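Local coordinates for A putative transcriptional regulator (Rhodococcus sp., PDB 2HKU), which probably binds cis-regulatory DNA through a helix-turn-helix as a TetR-family transcriptional regulator, at the interface of chains A and B. Residues are numbered along the deposited sequence; one frame, centred on the assembly and turned at random. Chains: chain A/B, A putative transcriptional regulator.

Contact 1: the interface of chains A and B. Residues chain A 139, 170, 173; chain B 171, 174-175, 178, 196.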
loop_
_atom_site.group_PDB
_atom_site.type_symbol
_atom_site.label_atom_id
_atom_site.label_comp_id
_atom_site.label_asym_id
_atom_site.label_seq_id
_atom_site.Cartn_x
_atom_site.Cartn_y
_atom_site.Cartn_z
ATOM N N HIS A 139 4.816 12.052 6.822
ATOM C CA HIS A 139 6.201 12.087 6.337
ATOM C C HIS A 139 7.129 13.064 7.105
ATOM O O HIS A 139 8.276 12.702 7.455
ATOM C CB HIS A 139 6.216 12.461 4.825
ATOM C CG HIS A 139 5.657 11.380 3.914
ATOM N ND1 HIS A 139 5.082 11.652 2.693
ATOM C CD2 HIS A 139 5.687 10.033 4.007
ATOM C CE1 HIS A 139 4.735 10.520 2.094
ATOM N NE2 HIS A 139 5.121 9.520 2.856
ATOM N N SER A 170 5.943 4.384 2.835
ATOM C CA SER A 170 5.394 3.522 1.748
ATOM C C SER A 170 5.570 2.031 1.989
ATOM O O SER A 170 4.689 1.272 1.652
ATOM C CB SER A 170 6.030 3.869 0.433
ATOM O OG SER A 170 7.416 3.841 0.600
ATOM N N PHE A 173 2.680 1.229 4.469
ATOM C CA PHE A 173 1.436 1.083 3.670
ATOM C C PHE A 173 1.366 -0.251 2.940
ATOM O O PHE A 173 0.385 -1.008 3.085
ATOM C CB PHE A 173 1.293 2.249 2.659
ATOM C CG PHE A 173 1.195 3.627 3.308
ATOM C CD1 PHE A 173 0.542 3.806 4.526
ATOM C CD2 PHE A 173 1.749 4.730 2.673
ATOM C CE1 PHE A 173 0.483 5.142 5.094
ATOM C CE2 PHE A 173 1.695 6.039 3.194
ATOM C CZ PHE A 173 1.102 6.236 4.368
ATOM N N ALA B 171 7.165 -1.474 -1.137
ATOM C CA ALA B 171 7.422 -0.093 -1.599
ATOM C C ALA B 171 6.520 0.256 -2.728
ATOM O O ALA B 171 5.885 1.300 -2.666
ATOM C CB ALA B 171 8.948 0.176 -1.963
ATOM N N GLY B 174 2.855 0.737 -1.785
ATOM C CA GLY B 174 2.766 1.911 -0.916
ATOM C C GLY B 174 2.982 3.249 -1.607
ATOM O O GLY B 174 2.401 4.265 -1.161
ATOM N N LEU B 175 3.718 3.233 -2.711
ATOM C CA LEU B 175 3.995 4.430 -3.531
ATOM C C LEU B 175 2.874 4.684 -4.546
ATOM O O LEU B 175 2.399 5.850 -4.733
ATOM C CB LEU B 175 5.328 4.249 -4.301
ATOM C CG LEU B 175 6.614 4.478 -3.486
ATOM C CD1 LEU B 175 7.775 3.907 -4.185
ATOM C CD2 LEU B 175 6.841 5.909 -3.113
ATOM N N GLN B 178 -0.270 6.320 -2.956
ATOM C CA GLN B 178 -0.093 7.768 -2.733
ATOM C C GLN B 178 -0.292 8.611 -3.977
ATOM O O GLN B 178 -1.004 9.612 -3.960
ATOM C CB GLN B 178 1.299 7.982 -2.184
ATOM C CG GLN B 178 1.540 7.322 -0.846
ATOM C CD GLN B 178 2.874 7.632 -0.392
ATOM O OE1 GLN B 178 3.213 8.822 -0.368
ATOM N NE2 GLN B 178 3.718 6.629 -0.163
ATOM N N VAL B 196 13.650 5.670 -3.255
ATOM C CA VAL B 196 13.082 4.824 -2.205
ATOM C C VAL B 196 13.597 3.361 -2.366
ATOM O O VAL B 196 14.029 2.719 -1.390
ATOM C CB VAL B 196 11.537 4.860 -2.197
ATOM C CG1 VAL B 196 10.962 3.699 -1.310
ATOM C CG2 VAL B 196 11.018 6.265 -1.694
HETATM O O HOH W 1 5.808 7.537 1.262
#
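B:Gln178 reaches across to A:His139, A:Ser170 and A:Phe173 in what looks like the dimer interface of this TetR-family regulator, where the C-terminal helices of two copies pack together. Its CG lies anti to its own carbonyl carbon (chi1 -63°) and the chain runs out extended, which brings the amide to the edges of two rings of chain A. OE1 comes in the ring plane at the edge of A:His139, 3.4 Å from CE1, with the amide turned 47° from the imidazole. At A:Phe173 the crossing is steeper: amide and phenyl planes stand 78° apart, and NE2 sits at the ring edge, 3.9 Å from CD2.

The same NE2 is held from two other quarters. It donates to the backbone O of B:Gly174, one turn back, at 2.9 Å, coming from above that carbonyl plane. It also meets water 1 at 2.7 Å. That water lies 2.6 Å from NE2 of A:His139. The water therefore ties the imidazole to the amide, and together with the B:Gly174 bond it would fix which way the amide faces.

Beside this, CB of A:Ser170 packs 3.6 Å from B:Gln178 NE2 and also touches CG of B:Leu175. With no side chain on B:Gly174, the helices can probably approach closely here: its CA is 3.3 Å from the backbone O of A:Ser170. OG of A:Ser170 lies 4.0 Å from CG1 of B:Val196, at the margin.

Contact 2: the interface of chains A and B. Residues chain A 158, 163, 166-167, 170, 200; chain B 171, 196, 200.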
loop_
_atom_site.group_PDB
_atom_site.type_symbol
_atom_site.label_atom_id
_atom_site.label_comp_id
_atom_site.label_asym_id
_atom_site.label_seq_id
_atom_site.Cartn_x
_atom_site.Cartn_y
_atom_site.Cartn_z
ATOM N N ARG A 158 20.977 7.151 3.626
ATOM C CA ARG A 158 21.331 6.608 2.339
ATOM C C ARG A 158 20.827 7.596 1.284
ATOM O O ARG A 158 21.297 7.633 0.171
ATOM C CB ARG A 158 20.642 5.225 2.136
ATOM C CG ARG A 158 21.150 4.072 2.955
ATOM C CD ARG A 158 20.554 4.074 4.344
ATOM N NE ARG A 158 19.069 4.063 4.268
ATOM C CZ ARG A 158 18.336 2.977 4.468
ATOM N NH1 ARG A 158 17.017 3.091 4.360
ATOM N NH2 ARG A 158 18.909 1.771 4.780
ATOM N N VAL A 163 13.323 11.704 1.877
ATOM C CA VAL A 163 13.184 10.408 1.128
ATOM C C VAL A 163 13.185 9.201 2.067
ATOM O O VAL A 163 12.430 8.263 1.889
ATOM C CB VAL A 163 14.258 10.275 -0.004
ATOM C CG1 VAL A 163 14.334 8.902 -0.577
ATOM C CG2 VAL A 163 13.974 11.293 -1.086
ATOM N N LYS A 166 9.777 8.862 3.513
ATOM C CA LYS A 166 8.838 8.330 2.558
ATOM C C LYS A 166 9.074 6.851 2.283
ATOM O O LYS A 166 8.140 6.145 1.987
ATOM C CB LYS A 166 8.920 9.119 1.231
ATOM C CG LYS A 166 8.402 10.606 1.373
ATOM C CD LYS A 166 8.713 11.402 0.117
ATOM C CE LYS A 166 8.042 12.836 0.221
ATOM N NZ LYS A 166 8.011 13.335 -1.257
ATOM N N ALA A 167 10.333 6.411 2.328
ATOM C CA ALA A 167 10.670 4.981 2.196
ATOM C C ALA A 167 10.146 4.203 3.353
ATOM O O ALA A 167 9.637 3.081 3.189
ATOM C CB ALA A 167 12.213 4.799 2.091
ATOM N N SER A 170 5.943 4.384 2.835
ATOM C CA SER A 170 5.394 3.522 1.748
ATOM C C SER A 170 5.570 2.031 1.989
ATOM O O SER A 170 4.689 1.272 1.652
ATOM C CB SER A 170 6.030 3.869 0.433
ATOM O OG SER A 170 7.416 3.841 0.600
ATOM N N ASN A 200 14.968 -2.906 5.476
ATOM C CA ASN A 200 14.993 -1.621 4.747
ATOM C C ASN A 200 15.932 -0.598 5.424
ATOM O O ASN A 200 16.551 0.179 4.759
ATOM C CB ASN A 200 13.577 -0.979 4.693
ATOM C CG ASN A 200 12.605 -1.715 3.759
ATOM O OD1 ASN A 200 11.390 -1.455 3.783
ATOM N ND2 ASN A 200 13.104 -2.597 2.968
ATOM N N ALA B 171 7.165 -1.474 -1.137
ATOM C CA ALA B 171 7.422 -0.093 -1.599
ATOM C C ALA B 171 6.520 0.256 -2.728
ATOM O O ALA B 171 5.885 1.300 -2.666
ATOM C CB ALA B 171 8.948 0.176 -1.963
ATOM N N VAL B 196 13.650 5.670 -3.255
ATOM C CA VAL B 196 13.082 4.824 -2.205
ATOM C C VAL B 196 13.597 3.361 -2.366
ATOM O O VAL B 196 14.029 2.719 -1.390
ATOM C CB VAL B 196 11.537 4.860 -2.197
ATOM C CG1 VAL B 196 10.962 3.699 -1.310
ATOM C CG2 VAL B 196 11.018 6.265 -1.694
ATOM N N ASN B 200 16.048 1.367 0.359
ATOM C CA ASN B 200 15.553 0.143 0.971
ATOM C C ASN B 200 16.408 -1.048 0.677
ATOM O O ASN B 200 16.522 -1.917 1.510
ATOM C CB ASN B 200 14.066 -0.086 0.642
ATOM C CG ASN B 200 13.177 0.890 1.383
ATOM O OD1 ASN B 200 13.628 1.586 2.294
ATOM N ND2 ASN B 200 11.926 0.982 0.970
HETATM O O HOH W 2 15.246 -4.327 2.234
#
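Helices 161-181 and 190-201 of chain A meet helix 190-200 of chain B here, with helix 161-179 of B brushing the side through B:Ala171. The centrepiece is a pair of asparagines, one from each copy: the amides of A:Asn200 and B:Asn200 lie flat on one another, their planes 7° apart and the two CG atoms separated by 3.6 Å. In both residues CG is anti to the carbonyl carbon (chi1 -72°), but the amides are spun differently about the next bond, so OD1 of B:Asn200 lies over CB of A:Asn200 while ND2 of A:Asn200 lies over CB of B:Asn200. That ND2 also meets water 2 at 2.9 Å, and the water reaches the backbone O of B:Asn200, bridging the chains.

The backbone O of A:Asn200 is gripped by A:Arg158, whose NH1 and NH2 both donate to it end-on, NH2 at 2.8 Å. The oxygen lies in the guanidinium plane, and this loop arginine should help steady the end of the asparagine's helix.

Next to the stacked amides, A:Ala167 fits its small side chain against B:Val196 and B:Asn200. CG1 of B:Val196 touches A:Ala167 CA at 3.7 Å, and OD1 of B:Asn200 comes 3.5 Å from its CB. A:Ser170 turns its OG back to the O of A:Lys166 (2.8 Å), leaving CB towards B:Ala171. The site lies in the C-terminal helical region, where the last turns of helix 190-201 of chain A and helix 190-200 of chain B meet.

Contact 3: the interface of chains A and B. Residues chain A 177-178, 181-182; chain B 118, 131, 135, 139, 169, 173.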
loop_
_atom_site.group_PDB
_atom_site.type_symbol
_atom_site.label_atom_id
_atom_site.label_comp_id
_atom_site.label_asym_id
_atom_site.label_seq_id
_atom_site.Cartn_x
_atom_site.Cartn_y
_atom_site.Cartn_z
ATOM N N ILE A 177 -1.130 -3.431 3.789
ATOM C CA ILE A 177 -2.073 -3.897 2.799
ATOM C C ILE A 177 -1.927 -5.421 2.557
ATOM O O ILE A 177 -2.915 -6.161 2.551
ATOM C CB ILE A 177 -1.856 -3.126 1.444
ATOM C CG1 ILE A 177 -2.348 -1.671 1.637
ATOM C CG2 ILE A 177 -2.735 -3.798 0.408
ATOM C CD1 ILE A 177 -1.770 -0.617 0.625
ATOM N N GLN A 178 -0.722 -5.888 2.339
ATOM C CA GLN A 178 -0.485 -7.286 2.007
ATOM C C GLN A 178 -0.668 -8.191 3.179
ATOM O O GLN A 178 -1.050 -9.366 3.068
ATOM C CB GLN A 178 0.934 -7.443 1.586
ATOM C CG GLN A 178 1.103 -6.807 0.135
ATOM C CD GLN A 178 2.469 -6.885 -0.309
ATOM O OE1 GLN A 178 2.829 -7.727 -1.188
ATOM N NE2 GLN A 178 3.302 -6.005 0.206
ATOM N N ALA A 181 -4.577 -8.570 3.384
ATOM C CA ALA A 181 -5.028 -9.396 2.318
ATOM C C ALA A 181 -4.652 -10.876 2.463
ATOM O O ALA A 181 -5.361 -11.708 1.966
ATOM C CB ALA A 181 -4.496 -8.848 0.989
ATOM N N THR A 182 -3.467 -11.181 3.017
ATOM C CA THR A 182 -2.931 -12.537 3.033
ATOM C C THR A 182 -3.359 -13.248 4.315
ATOM O O THR A 182 -3.041 -14.431 4.504
ATOM C CB THR A 182 -1.410 -12.535 3.045
ATOM O OG1 THR A 182 -0.962 -11.679 4.087
ATOM C CG2 THR A 182 -0.860 -12.062 1.686
HETATM N N MSE B 118 -6.955 -6.202 -3.017
HETATM C CA MSE B 118 -6.394 -6.705 -1.764
HETATM C C MSE B 118 -7.163 -6.264 -0.523
HETATM O O MSE B 118 -7.245 -7.009 0.419
HETATM C CB MSE B 118 -4.944 -6.209 -1.582
HETATM C CG MSE B 118 -4.012 -7.051 -2.374
HETATM SE SE MSE B 118 -2.108 -6.948 -2.005
HETATM C CE MSE B 118 -1.710 -5.214 -2.926
ATOM N N ILE B 131 -5.632 -13.725 -4.525
ATOM C CA ILE B 131 -4.732 -12.663 -4.184
ATOM C C ILE B 131 -3.411 -13.250 -3.821
ATOM O O ILE B 131 -2.385 -12.768 -4.220
ATOM C CB ILE B 131 -5.303 -11.762 -2.999
ATOM C CG1 ILE B 131 -6.556 -11.000 -3.444
ATOM C CG2 ILE B 131 -4.264 -10.683 -2.558
ATOM C CD1 ILE B 131 -6.234 -9.783 -4.327
ATOM N N LEU B 135 0.198 -12.691 -5.515
ATOM C CA LEU B 135 1.322 -12.139 -4.823
ATOM C C LEU B 135 2.491 -13.064 -4.870
ATOM O O LEU B 135 3.559 -12.585 -4.932
ATOM C CB LEU B 135 1.040 -11.853 -3.269
ATOM C CG LEU B 135 0.144 -10.642 -2.938
ATOM C CD1 LEU B 135 -0.121 -10.517 -1.442
ATOM C CD2 LEU B 135 0.724 -9.295 -3.438
ATOM N N HIS B 139 6.212 -11.953 -6.372
ATOM C CA HIS B 139 7.363 -12.050 -5.520
ATOM C C HIS B 139 8.422 -13.028 -5.976
ATOM O O HIS B 139 9.612 -12.777 -5.781
ATOM C CB HIS B 139 6.927 -12.420 -4.065
ATOM C CG HIS B 139 6.388 -11.261 -3.314
ATOM N ND1 HIS B 139 5.117 -10.749 -3.560
ATOM C CD2 HIS B 139 6.904 -10.517 -2.292
ATOM C CE1 HIS B 139 4.880 -9.749 -2.723
ATOM N NE2 HIS B 139 5.938 -9.591 -1.944
ATOM N N TRP B 169 8.094 -4.959 -3.463
ATOM C CA TRP B 169 6.664 -4.878 -3.715
ATOM C C TRP B 169 5.926 -4.049 -2.691
ATOM O O TRP B 169 5.019 -3.346 -3.065
ATOM C CB TRP B 169 6.015 -6.282 -3.835
ATOM C CG TRP B 169 6.395 -6.893 -5.083
ATOM C CD1 TRP B 169 7.269 -7.925 -5.293
ATOM C CD2 TRP B 169 5.999 -6.418 -6.388
ATOM N NE1 TRP B 169 7.380 -8.181 -6.677
ATOM C CE2 TRP B 169 6.603 -7.281 -7.356
ATOM C CE3 TRP B 169 5.104 -5.426 -6.814
ATOM C CZ2 TRP B 169 6.392 -7.120 -8.746
ATOM C CZ3 TRP B 169 4.895 -5.270 -8.239
ATOM C CH2 TRP B 169 5.508 -6.108 -9.130
ATOM N N PHE B 173 3.562 -0.972 -3.892
ATOM C CA PHE B 173 2.142 -0.809 -3.510
ATOM C C PHE B 173 1.928 0.453 -2.673
ATOM O O PHE B 173 0.990 1.201 -2.877
ATOM C CB PHE B 173 1.653 -2.035 -2.749
ATOM C CG PHE B 173 1.642 -3.295 -3.601
ATOM C CD1 PHE B 173 1.080 -3.300 -4.859
ATOM C CD2 PHE B 173 2.172 -4.467 -3.120
ATOM C CE1 PHE B 173 1.095 -4.480 -5.657
ATOM C CE2 PHE B 173 2.119 -5.614 -3.852
ATOM C CZ PHE B 173 1.625 -5.640 -5.114
#
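The C-terminal end of helix 161-181 in chain A, with A:Thr182 just after it, lies across helices 108-120, 125-150 and 161-179 of chain B in the helical C-terminal region of this TetR-family protein. A:Gln178 leads: its extended chain runs alongside selenomethionine B:Met118, CG 3.9 Å from SE. Its amide meets the edge of the B:Phe173 ring, planes 76° apart, with CD 3.7 Å from CD2, while B:Met118 CE covers a face of that ring. OE1 comes in plane to the edge of B:His139, 3.3 Å from CE1. B:His139 is positioned from behind: ND1 donates to the O of B:Leu135 at 2.8 Å, and B:Trp169 CD1 sits over one face.

An alanine at A:Gln178 is likely to leave a gap beside B:Met118 and B:Phe173 and deprive the B:His139 edge of its amide neighbour.

Further along, CB of A:Ala181 presses on B:Met118, 3.7 Å from CB, and A:Ile177 CG2 touches CE. A:Thr182 turns OG1 back to the O of A:Gln178 (chi1 51°), which aims CG2 at B:Leu135 CD1, 3.6 Å away. The site sits where the helix end of one copy rests against the helical body of the other.

Contacts 1 and 2 are neighbours, their C-alpha centres about 7 Å apart, and share A:Ser170, B:Ala171 and B:Val196; contact 3 lies about 14 Å from contact 1 and about 18 Å from contact 2. Helix 161-181 of chain A runs through all three, and its counterpart in chain B also enters each. Because the interface is two-fold symmetric, the glutamine, histidine and phenylalanine of contact 1 recur with the chains exchanged in contact 3, where the amide is turned differently. Such a continuous, paired surface fits a homodimer, as is usual for TetR regulators, though the structure alone does not prove it.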